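Local coordinates for protein glucosidase (Croceicoccus marinus, PDB 5Z3K) that probably hydrolyses O-glycosidic bonds as a beta-glucosidase of glycoside hydrolase family 39, at residues L9-M20 with G356-T364; L431-R442 with M453-V464. One frame throughout, in Å; residues are numbered along the deposited sequence.

In the fold
Both contacts lie in the mixed beta-sheet region beside the closed eight-stranded barrel, with centres about 16 Å apart. Contact 1 is the more buried: it packs strand 6-13, and the loop after it, against strand 357-363 across the intervening strand 345-350, mostly through apolar groups with one arginine at the end. Contact 2 lies farther from the centre of the chain and is only partly buried; its hairpin partners, strands 438-446 and 452-459, are joined by backbone hydrogen bonds, a salt bridge and water. They meet at P432, which packs on A13 and R363. Thus apolar packing prevails in contact 1 and polar pairing in contact 2.

Contact 1: residues L9-M20 with G356-T364; sequences LSVNAGEPIGNM and GFAALAGRT
L9 and F357 open the apolar part of this contact: they come from opposite directions, and CD1 of L9 meets the ring of F357 at its edge, 4.0 Å from CE2. Further along, V11 CG2 lies 4.1 Å from A361 CB. The two strands run 15° from parallel with 8.4 Å between their axes, too far apart for direct pairing. They are next-but-one strands of the mixed sheet that lies beside the eight-stranded parallel barrel; strand 345-350 runs between them, so they meet through side chains on one of its faces.

Past the corner, selenomethionine M20 reaches L360 tip to tip, its SE 4.0 Å from L360 CD1. Two successive bends, at chi2 and chi3, curl the M20 chain back, bringing CE to 3.6 Å from A361 O and also against G362 CA. A side chain at G362 would collide with that methyl.

The polar part belongs to R363. Its CG sits between the backbone N and carbonyl carbon (chi1 63°), and the chain then runs extended to NE, carrying the guanidinium up to the turn. There R363 NH1 gives A13 O a weak hydrogen bond of 3.0 Å at the guanidinium edge, and a water links NH1 to G14 O. P16 passes obliquely across this side chain, its CD 3.5 Å from R363 NH2. NE makes a salt bridge with E345, a second anchor for the same group. Within the turn itself, N12 OD1 accepts from G14 N at 3.0 Å, an Asx turn. An alanine at R363 would remove the guanidinium, and is likely to leave E345 without its mate and the A13 carbonyl without this donor.

The chemistry implies a division of labour: apolar side chains pack over strand 345-350, while one arginine ties the turn to the sheet.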
loop_
_atom_site.group_PDB
_atom_site.type_symbol
_atom_site.label_atom_id
_atom_site.label_comp_id
_atom_site.label_asym_id
_atom_site.label_seq_id
_atom_site.Cartn_x
_atom_site.Cartn_y
_atom_site.Cartn_z
ATOM N N LEU A 9 13.883 -24.997 -1.939
ATOM C CA LEU A 9 13.715 -24.047 -0.850
ATOM C C LEU A 9 13.892 -24.746 0.484
ATOM O O LEU A 9 13.508 -25.907 0.643
ATOM C CB LEU A 9 12.334 -23.381 -0.891
ATOM C CG LEU A 9 12.032 -22.601 -2.163
ATOM C CD1 LEU A 9 10.547 -22.269 -2.264
ATOM C CD2 LEU A 9 12.884 -21.344 -2.155
ATOM N N SER A 10 14.474 -24.038 1.445
ATOM C CA SER A 10 14.583 -24.562 2.795
ATOM C C SER A 10 14.271 -23.462 3.794
ATOM O O SER A 10 14.693 -22.315 3.620
ATOM C CB SER A 10 15.980 -25.138 3.066
ATOM O OG SER A 10 16.973 -24.250 2.605
ATOM N N VAL A 11 13.548 -23.835 4.849
ATOM C CA VAL A 11 13.129 -22.934 5.916
ATOM C C VAL A 11 13.522 -23.545 7.252
ATOM O O VAL A 11 13.315 -24.742 7.474
ATOM C CB VAL A 11 11.608 -22.693 5.874
ATOM C CG1 VAL A 11 11.116 -22.061 7.184
ATOM C CG2 VAL A 11 11.243 -21.837 4.677
ATOM N N ASN A 12 14.103 -22.734 8.130
ATOM C CA ASN A 12 14.294 -23.106 9.528
ATOM C C ASN A 12 13.161 -22.463 10.318
ATOM O O ASN A 12 13.161 -21.247 10.530
ATOM C CB ASN A 12 15.656 -22.652 10.060
ATOM C CG ASN A 12 15.966 -23.233 11.441
ATOM O OD1 ASN A 12 15.062 -23.466 12.245
ATOM N ND2 ASN A 12 17.253 -23.463 11.721
ATOM N N ALA A 13 12.211 -23.280 10.766
ATOM C CA ALA A 13 11.015 -22.792 11.443
ATOM C C ALA A 13 11.203 -22.597 12.944
ATOM O O ALA A 13 10.263 -22.173 13.620
ATOM C CB ALA A 13 9.847 -23.750 11.189
ATOM N N GLY A 14 12.394 -22.854 13.475
ATOM C CA GLY A 14 12.591 -22.850 14.910
ATOM C C GLY A 14 13.325 -21.647 15.454
ATOM O O GLY A 14 13.509 -21.537 16.668
ATOM N N GLU A 15 13.763 -20.747 14.582
ATOM C CA GLU A 15 14.442 -19.566 15.088
ATOM C C GLU A 15 14.145 -18.346 14.228
ATOM O O GLU A 15 14.383 -18.350 13.010
ATOM C CB GLU A 15 15.943 -19.797 15.163
ATOM C CG GLU A 15 16.561 -20.215 13.853
ATOM C CD GLU A 15 17.974 -20.701 14.038
ATOM O OE1 GLU A 15 18.310 -21.104 15.175
ATOM O OE2 GLU A 15 18.740 -20.676 13.048
ATOM N N PRO A 16 13.646 -17.278 14.826
ATOM C CA PRO A 16 13.399 -16.070 14.046
ATOM C C PRO A 16 14.709 -15.417 13.637
ATOM O O PRO A 16 15.687 -15.418 14.390
ATOM C CB PRO A 16 12.598 -15.185 15.006
ATOM C CG PRO A 16 12.981 -15.648 16.357
ATOM C CD PRO A 16 13.328 -17.103 16.255
ATOM N N ILE A 17 14.723 -14.864 12.422
ATOM C CA ILE A 17 15.837 -14.035 11.977
ATOM C C ILE A 17 15.636 -12.573 12.342
ATOM O O ILE A 17 16.598 -11.789 12.287
ATOM C CB ILE A 17 16.052 -14.222 10.462
ATOM C CG1 ILE A 17 14.912 -13.567 9.668
ATOM C CG2 ILE A 17 16.166 -15.732 10.143
ATOM C CD1 ILE A 17 15.179 -13.432 8.164
ATOM N N GLY A 18 14.437 -12.192 12.757
ATOM C CA GLY A 18 14.106 -10.804 12.991
ATOM C C GLY A 18 12.603 -10.641 12.889
ATOM O O GLY A 18 11.874 -11.603 12.667
ATOM N N ASN A 19 12.157 -9.398 13.041
ATOM C CA ASN A 19 10.720 -9.128 12.999
ATOM C C ASN A 19 10.233 -8.999 11.563
ATOM O O ASN A 19 10.886 -8.374 10.722
ATOM C CB ASN A 19 10.384 -7.848 13.763
ATOM C CG ASN A 19 10.515 -8.009 15.256
ATOM O OD1 ASN A 19 10.399 -9.117 15.792
ATOM N ND2 ASN A 19 10.757 -6.904 15.945
HETATM N N MSE A 20 9.073 -9.591 11.287
HETATM C CA MSE A 20 8.361 -9.312 10.054
HETATM C C MSE A 20 7.838 -7.881 10.139
HETATM O O MSE A 20 7.427 -7.433 11.213
HETATM C CB MSE A 20 7.199 -10.292 9.843
HETATM C CG MSE A 20 6.497 -10.114 8.509
HETATM SE SE MSE A 20 7.590 -10.817 7.073
HETATM C CE MSE A 20 7.178 -12.705 7.321
ATOM N N GLY A 356 12.197 -12.960 -9.882
ATOM C CA GLY A 356 10.768 -13.186 -9.893
ATOM C C GLY A 356 10.307 -14.438 -9.175
ATOM O O GLY A 356 9.089 -14.624 -9.024
ATOM N N PHE A 357 11.217 -15.310 -8.731
ATOM C CA PHE A 357 10.831 -16.453 -7.899
ATOM C C PHE A 357 11.094 -16.059 -6.450
ATOM O O PHE A 357 12.144 -16.354 -5.875
ATOM C CB PHE A 357 11.553 -17.741 -8.288
ATOM C CG PHE A 357 10.947 -18.967 -7.657
ATOM C CD1 PHE A 357 9.809 -19.548 -8.198
ATOM C CD2 PHE A 357 11.489 -19.513 -6.500
ATOM C CE1 PHE A 357 9.222 -20.664 -7.612
ATOM C CE2 PHE A 357 10.914 -20.636 -5.907
ATOM C CZ PHE A 357 9.776 -21.211 -6.460
ATOM N N ALA A 358 10.114 -15.385 -5.855
ATOM C CA ALA A 358 10.272 -14.726 -4.563
ATOM C C ALA A 358 9.619 -15.557 -3.472
ATOM O O ALA A 358 8.531 -16.099 -3.669
ATOM C CB ALA A 358 9.642 -13.337 -4.599
ATOM N N ALA A 359 10.275 -15.646 -2.320
ATOM C CA ALA A 359 9.756 -16.449 -1.229
ATOM C C ALA A 359 10.018 -15.736 0.088
ATOM O O ALA A 359 11.007 -15.014 0.241
ATOM C CB ALA A 359 10.380 -17.856 -1.233
ATOM N N LEU A 360 9.118 -15.967 1.044
ATOM C CA LEU A 360 9.101 -15.262 2.315
ATOM C C LEU A 360 8.472 -16.179 3.352
ATOM O O LEU A 360 7.476 -16.852 3.067
ATOM C CB LEU A 360 8.311 -13.945 2.194
ATOM C CG LEU A 360 8.134 -13.071 3.437
ATOM C CD1 LEU A 360 9.459 -12.513 3.928
ATOM C CD2 LEU A 360 7.160 -11.919 3.156
ATOM N N ALA A 361 9.046 -16.211 4.553
ATOM C CA ALA A 361 8.549 -17.118 5.581
ATOM C C ALA A 361 8.455 -16.410 6.925
ATOM O O ALA A 361 9.285 -15.562 7.259
ATOM C CB ALA A 361 9.451 -18.353 5.713
ATOM N N GLY A 362 7.456 -16.795 7.717
ATOM C CA GLY A 362 7.276 -16.189 9.025
ATOM C C GLY A 362 6.406 -17.061 9.904
ATOM O O GLY A 362 5.771 -18.013 9.442
ATOM N N ARG A 363 6.394 -16.748 11.197
ATOM C CA ARG A 363 5.535 -17.490 12.119
ATOM C C ARG A 363 4.797 -16.528 13.041
ATOM O O ARG A 363 5.261 -15.417 13.308
ATOM C CB ARG A 363 6.324 -18.525 12.939
ATOM C CG ARG A 363 7.377 -17.964 13.851
ATOM C CD ARG A 363 8.022 -19.077 14.669
ATOM N NE ARG A 363 8.814 -18.522 15.761
ATOM C CZ ARG A 363 9.762 -19.180 16.415
ATOM N NH1 ARG A 363 10.055 -20.431 16.082
ATOM N NH2 ARG A 363 10.419 -18.578 17.401
ATOM N N THR A 364 3.618 -16.949 13.504
ATOM C CA THR A 364 2.794 -16.096 14.351
ATOM C C THR A 364 3.372 -15.981 15.760
ATOM O O THR A 364 4.189 -16.796 16.199
ATOM C CB THR A 364 1.370 -16.647 14.450
ATOM O OG1 THR A 364 1.444 -18.020 14.845
ATOM C CG2 THR A 364 0.655 -16.542 13.117
HETATM O O HOH W 1 12.266 -19.706 18.704
HETATM O O HOH W 2 11.190 -21.923 18.647
#

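Contact 2: residues L431-R442 with M453-V464; sequences LPWGDGPHRVVR and MLDSHEGRGSSV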
loop_
_atom_site.group_PDB
_atom_site.type_symbol
_atom_site.label_atom_id
_atom_site.label_comp_id
_atom_site.label_asym_id
_atom_site.label_seq_id
_atom_site.Cartn_x
_atom_site.Cartn_y
_atom_site.Cartn_z
ATOM N N LEU A 431 10.393 -27.520 13.304
ATOM C CA LEU A 431 9.089 -26.977 13.660
ATOM C C LEU A 431 9.078 -26.686 15.159
ATOM O O LEU A 431 9.528 -27.531 15.947
ATOM C CB LEU A 431 7.958 -27.936 13.291
ATOM C CG LEU A 431 7.703 -28.097 11.789
ATOM C CD1 LEU A 431 6.633 -29.151 11.500
ATOM C CD2 LEU A 431 7.322 -26.769 11.167
ATOM N N PRO A 432 8.644 -25.492 15.583
ATOM C CA PRO A 432 8.985 -25.030 16.939
ATOM C C PRO A 432 8.223 -25.733 18.039
ATOM O O PRO A 432 8.680 -25.718 19.190
ATOM C CB PRO A 432 8.650 -23.531 16.899
ATOM C CG PRO A 432 7.603 -23.399 15.832
ATOM C CD PRO A 432 7.913 -24.476 14.807
ATOM N N TRP A 433 7.082 -26.338 17.737
ATOM C CA TRP A 433 6.325 -27.092 18.724
ATOM C C TRP A 433 6.774 -28.546 18.813
ATOM O O TRP A 433 6.155 -29.330 19.542
ATOM C CB TRP A 433 4.830 -27.020 18.396
ATOM C CG TRP A 433 4.548 -27.444 17.002
ATOM C CD1 TRP A 433 4.463 -28.719 16.538
ATOM C CD2 TRP A 433 4.326 -26.589 15.872
ATOM N NE1 TRP A 433 4.198 -28.718 15.187
ATOM C CE2 TRP A 433 4.112 -27.420 14.754
ATOM C CE3 TRP A 433 4.287 -25.205 15.699
ATOM C CZ2 TRP A 433 3.872 -26.913 13.479
ATOM C CZ3 TRP A 433 4.035 -24.702 14.436
ATOM C CH2 TRP A 433 3.829 -25.551 13.345
ATOM N N GLY A 434 7.816 -28.923 18.087
ATOM C CA GLY A 434 8.392 -30.245 18.204
ATOM C C GLY A 434 7.946 -31.198 17.112
ATOM O O GLY A 434 7.524 -30.808 16.021
ATOM N N ASP A 435 8.044 -32.489 17.427
ATOM C CA ASP A 435 7.849 -33.538 16.437
ATOM C C ASP A 435 6.467 -34.180 16.524
ATOM O O ASP A 435 6.264 -35.273 15.984
ATOM C CB ASP A 435 8.948 -34.594 16.568
ATOM C CG ASP A 435 8.902 -35.344 17.888
ATOM O OD1 ASP A 435 7.958 -35.139 18.684
ATOM O OD2 ASP A 435 9.823 -36.153 18.128
ATOM N N GLY A 436 5.517 -33.522 17.186
ATOM C CA GLY A 436 4.175 -34.041 17.310
ATOM C C GLY A 436 3.333 -33.815 16.068
ATOM O O GLY A 436 3.840 -33.468 14.997
ATOM N N PRO A 437 2.021 -34.017 16.193
ATOM C CA PRO A 437 1.132 -33.856 15.036
ATOM C C PRO A 437 1.106 -32.422 14.521
ATOM O O PRO A 437 1.109 -31.460 15.292
ATOM C CB PRO A 437 -0.238 -34.276 15.584
ATOM C CG PRO A 437 0.071 -35.109 16.789
ATOM C CD PRO A 437 1.309 -34.528 17.377
ATOM N N HIS A 438 1.076 -32.292 13.197
ATOM C CA HIS A 438 0.972 -30.991 12.550
ATOM C C HIS A 438 0.053 -31.100 11.346
ATOM O O HIS A 438 -0.232 -32.196 10.857
ATOM C CB HIS A 438 2.345 -30.454 12.124
ATOM C CG HIS A 438 3.120 -31.385 11.244
ATOM N ND1 HIS A 438 4.341 -31.910 11.615
ATOM C CD2 HIS A 438 2.874 -31.851 9.997
ATOM C CE1 HIS A 438 4.802 -32.677 10.641
ATOM N NE2 HIS A 438 3.930 -32.662 9.649
ATOM N N ARG A 439 -0.415 -29.944 10.873
ATOM C CA ARG A 439 -1.237 -29.851 9.671
ATOM C C ARG A 439 -0.522 -29.005 8.628
ATOM O O ARG A 439 0.036 -27.953 8.954
ATOM C CB ARG A 439 -2.616 -29.238 9.974
ATOM C CG ARG A 439 -3.611 -29.428 8.840
ATOM C CD ARG A 439 -5.009 -28.885 9.144
ATOM N NE ARG A 439 -5.885 -29.110 7.991
ATOM C CZ ARG A 439 -6.971 -28.395 7.706
ATOM N NH1 ARG A 439 -7.338 -27.393 8.495
ATOM N NH2 ARG A 439 -7.687 -28.684 6.623
ATOM N N VAL A 440 -0.535 -29.473 7.381
ATOM C CA VAL A 440 0.007 -28.752 6.231
ATOM C C VAL A 440 -1.153 -28.405 5.307
ATOM O O VAL A 440 -1.827 -29.304 4.787
ATOM C CB VAL A 440 1.053 -29.586 5.477
ATOM C CG1 VAL A 440 1.702 -28.755 4.384
ATOM C CG2 VAL A 440 2.082 -30.176 6.443
ATOM N N VAL A 441 -1.378 -27.112 5.092
ATOM C CA VAL A 441 -2.415 -26.631 4.188
ATOM C C VAL A 441 -1.765 -25.780 3.105
ATOM O O VAL A 441 -0.782 -25.072 3.353
ATOM C CB VAL A 441 -3.489 -25.825 4.954
ATOM C CG1 VAL A 441 -4.550 -25.326 4.011
ATOM C CG2 VAL A 441 -4.115 -26.677 6.043
ATOM N N ARG A 442 -2.320 -25.839 1.893
ATOM C CA ARG A 442 -1.788 -25.090 0.762
ATOM C C ARG A 442 -2.903 -24.293 0.093
ATOM O O ARG A 442 -3.967 -24.848 -0.195
ATOM C CB ARG A 442 -1.134 -26.046 -0.239
ATOM C CG ARG A 442 -0.925 -25.490 -1.637
ATOM C CD ARG A 442 -0.140 -26.499 -2.508
ATOM N NE ARG A 442 -0.983 -27.526 -3.119
ATOM C CZ ARG A 442 -1.390 -27.517 -4.389
ATOM N NH1 ARG A 442 -1.047 -26.521 -5.201
ATOM N NH2 ARG A 442 -2.142 -28.509 -4.850
HETATM N N MSE A 453 -8.012 -22.849 -0.612
HETATM C CA MSE A 453 -7.220 -24.007 -0.201
HETATM C C MSE A 453 -7.269 -25.083 -1.268
HETATM O O MSE A 453 -8.343 -25.399 -1.782
HETATM C CB MSE A 453 -7.730 -24.569 1.119
HETATM C CG MSE A 453 -6.935 -25.755 1.621
HETATM SE SE MSE A 453 -7.825 -26.654 3.105
HETATM C CE MSE A 453 -8.044 -25.173 4.352
ATOM N N LEU A 454 -6.118 -25.657 -1.605
ATOM C CA LEU A 454 -6.088 -26.709 -2.615
ATOM C C LEU A 454 -6.031 -28.105 -2.021
ATOM O O LEU A 454 -6.706 -29.020 -2.523
ATOM C CB LEU A 454 -4.902 -26.510 -3.558
ATOM C CG LEU A 454 -4.984 -25.297 -4.490
ATOM C CD1 LEU A 454 -4.316 -25.619 -5.811
ATOM C CD2 LEU A 454 -6.427 -24.837 -4.713
ATOM N N ASP A 455 -5.258 -28.292 -0.959
ATOM C CA ASP A 455 -5.149 -29.592 -0.315
ATOM C C ASP A 455 -4.606 -29.394 1.089
ATOM O O ASP A 455 -4.222 -28.287 1.483
ATOM C CB ASP A 455 -4.262 -30.561 -1.109
ATOM C CG ASP A 455 -3.009 -29.910 -1.648
ATOM O OD1 ASP A 455 -2.478 -29.002 -0.982
ATOM O OD2 ASP A 455 -2.549 -30.320 -2.740
ATOM N N SER A 456 -4.571 -30.491 1.833
ATOM C CA SER A 456 -4.110 -30.481 3.211
ATOM C C SER A 456 -3.941 -31.917 3.674
ATOM O O SER A 456 -4.592 -32.836 3.165
ATOM C CB SER A 456 -5.079 -29.745 4.131
ATOM O OG SER A 456 -6.225 -30.531 4.359
ATOM N N HIS A 457 -3.079 -32.086 4.668
ATOM C CA HIS A 457 -2.889 -33.373 5.315
ATOM C C HIS A 457 -2.313 -33.125 6.698
ATOM O O HIS A 457 -1.879 -32.016 7.030
ATOM C CB HIS A 457 -1.981 -34.295 4.492
ATOM C CG HIS A 457 -0.521 -34.001 4.652
ATOM N ND1 HIS A 457 0.161 -33.145 3.815
ATOM C CD2 HIS A 457 0.383 -34.444 5.559
ATOM C CE1 HIS A 457 1.427 -33.075 4.196
ATOM N NE2 HIS A 457 1.588 -33.856 5.249
ATOM N N GLU A 458 -2.334 -34.174 7.511
ATOM C CA GLU A 458 -1.736 -34.139 8.829
ATOM C C GLU A 458 -0.613 -35.162 8.894
ATOM O O GLU A 458 -0.660 -36.214 8.243
ATOM C CB GLU A 458 -2.774 -34.404 9.926
ATOM C CG GLU A 458 -3.972 -33.454 9.875
ATOM C CD GLU A 458 -4.687 -33.328 11.214
ATOM O OE1 GLU A 458 -4.403 -34.138 12.124
ATOM O OE2 GLU A 458 -5.525 -32.410 11.357
ATOM N N GLY A 459 0.403 -34.836 9.675
ATOM C CA GLY A 459 1.557 -35.697 9.793
ATOM C C GLY A 459 2.234 -35.441 11.118
ATOM O O GLY A 459 1.739 -34.689 11.959
ATOM N N ARG A 460 3.383 -36.088 11.296
ATOM C CA ARG A 460 4.172 -35.962 12.509
ATOM C C ARG A 460 5.621 -35.695 12.128
ATOM O O ARG A 460 6.008 -35.781 10.962
ATOM C CB ARG A 460 4.066 -37.223 13.383
ATOM C CG ARG A 460 2.674 -37.506 13.944
ATOM C CD ARG A 460 2.691 -38.688 14.923
ATOM N NE ARG A 460 2.950 -38.271 16.301
ATOM C CZ ARG A 460 4.162 -38.188 16.847
ATOM N NH1 ARG A 460 5.240 -38.494 16.135
ATOM N NH2 ARG A 460 4.297 -37.792 18.108
ATOM N N GLY A 461 6.426 -35.379 13.128
ATOM C CA GLY A 461 7.822 -35.075 12.903
ATOM C C GLY A 461 8.076 -33.579 12.939
ATOM O O GLY A 461 7.184 -32.758 12.711
ATOM N N SER A 462 9.314 -33.217 13.256
ATOM C CA SER A 462 9.671 -31.806 13.321
ATOM C C SER A 462 10.088 -31.243 11.968
ATOM O O SER A 462 10.347 -30.037 11.866
ATOM C CB SER A 462 10.785 -31.592 14.343
ATOM O OG SER A 462 11.927 -32.330 13.977
ATOM N N SER A 463 10.154 -32.074 10.932
ATOM C CA SER A 463 10.452 -31.623 9.586
ATOM C C SER A 463 9.308 -32.001 8.663
ATOM O O SER A 463 8.628 -33.010 8.870
ATOM C CB SER A 463 11.752 -32.231 9.049
ATOM O OG SER A 463 12.883 -31.633 9.653
ATOM N N VAL A 464 9.105 -31.184 7.637
ATOM C CA VAL A 464 8.105 -31.463 6.620
ATOM C C VAL A 464 8.676 -31.043 5.273
ATOM O O VAL A 464 9.364 -30.019 5.162
ATOM C CB VAL A 464 6.770 -30.745 6.924
ATOM C CG1 VAL A 464 7.027 -29.307 7.300
ATOM C CG2 VAL A 464 5.832 -30.824 5.730
HETATM O O HOH W 3 5.131 -31.345 14.250
HETATM O O HOH W 4 4.026 -34.130 6.845
HETATM O O HOH W 5 -5.719 -32.391 6.984
HETATM O O HOH W 6 -0.784 -30.243 1.652
#
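R442 grips D455 side-on, with NE bonded to OD1 at 3.0 Å and NH2 to OD2 at 2.8 Å. The two flat groups are turned 48° apart, and NH2 approaches OD2 from above the carboxylate plane. R442 leaves its strand with CG anti to the backbone N, then bends at chi3 (84°), which swings the guanidinium back over its hairpin partner; L454 CB rests 3.6 Å above one face, towards its rim. NH1 has a further salt bridge to E476.

H438, with CG between backbone N and carbonyl carbon (chi1 55°), lays its ring beneath G459 O, which stands 3.5 Å above the centre. A water at the ring edge joins H438 NE2 to H457 NE2, and a second meets ND1 and W433 NE1. Beside them V440 and H457 point the same way, CG2 of the valine 3.7 Å from CE1.

On the other face of the hairpin, extended R439 sends NH2 to S456 OG at 3.3 Å, its guanidinium lying over V441 CG2. M453 crosses V441 at about a right angle, and its CG is tightly packed, 3.4 Å from V441 CG1.

Strand 452-459 is the outermost of the sheet, paired antiparallel with 438-446, whose other edge pairs antiparallel with strand 474-482; V440 meets V464 tip to tip, so the hairpin also packs on the start of strand 464-469, the outermost strand at the other end.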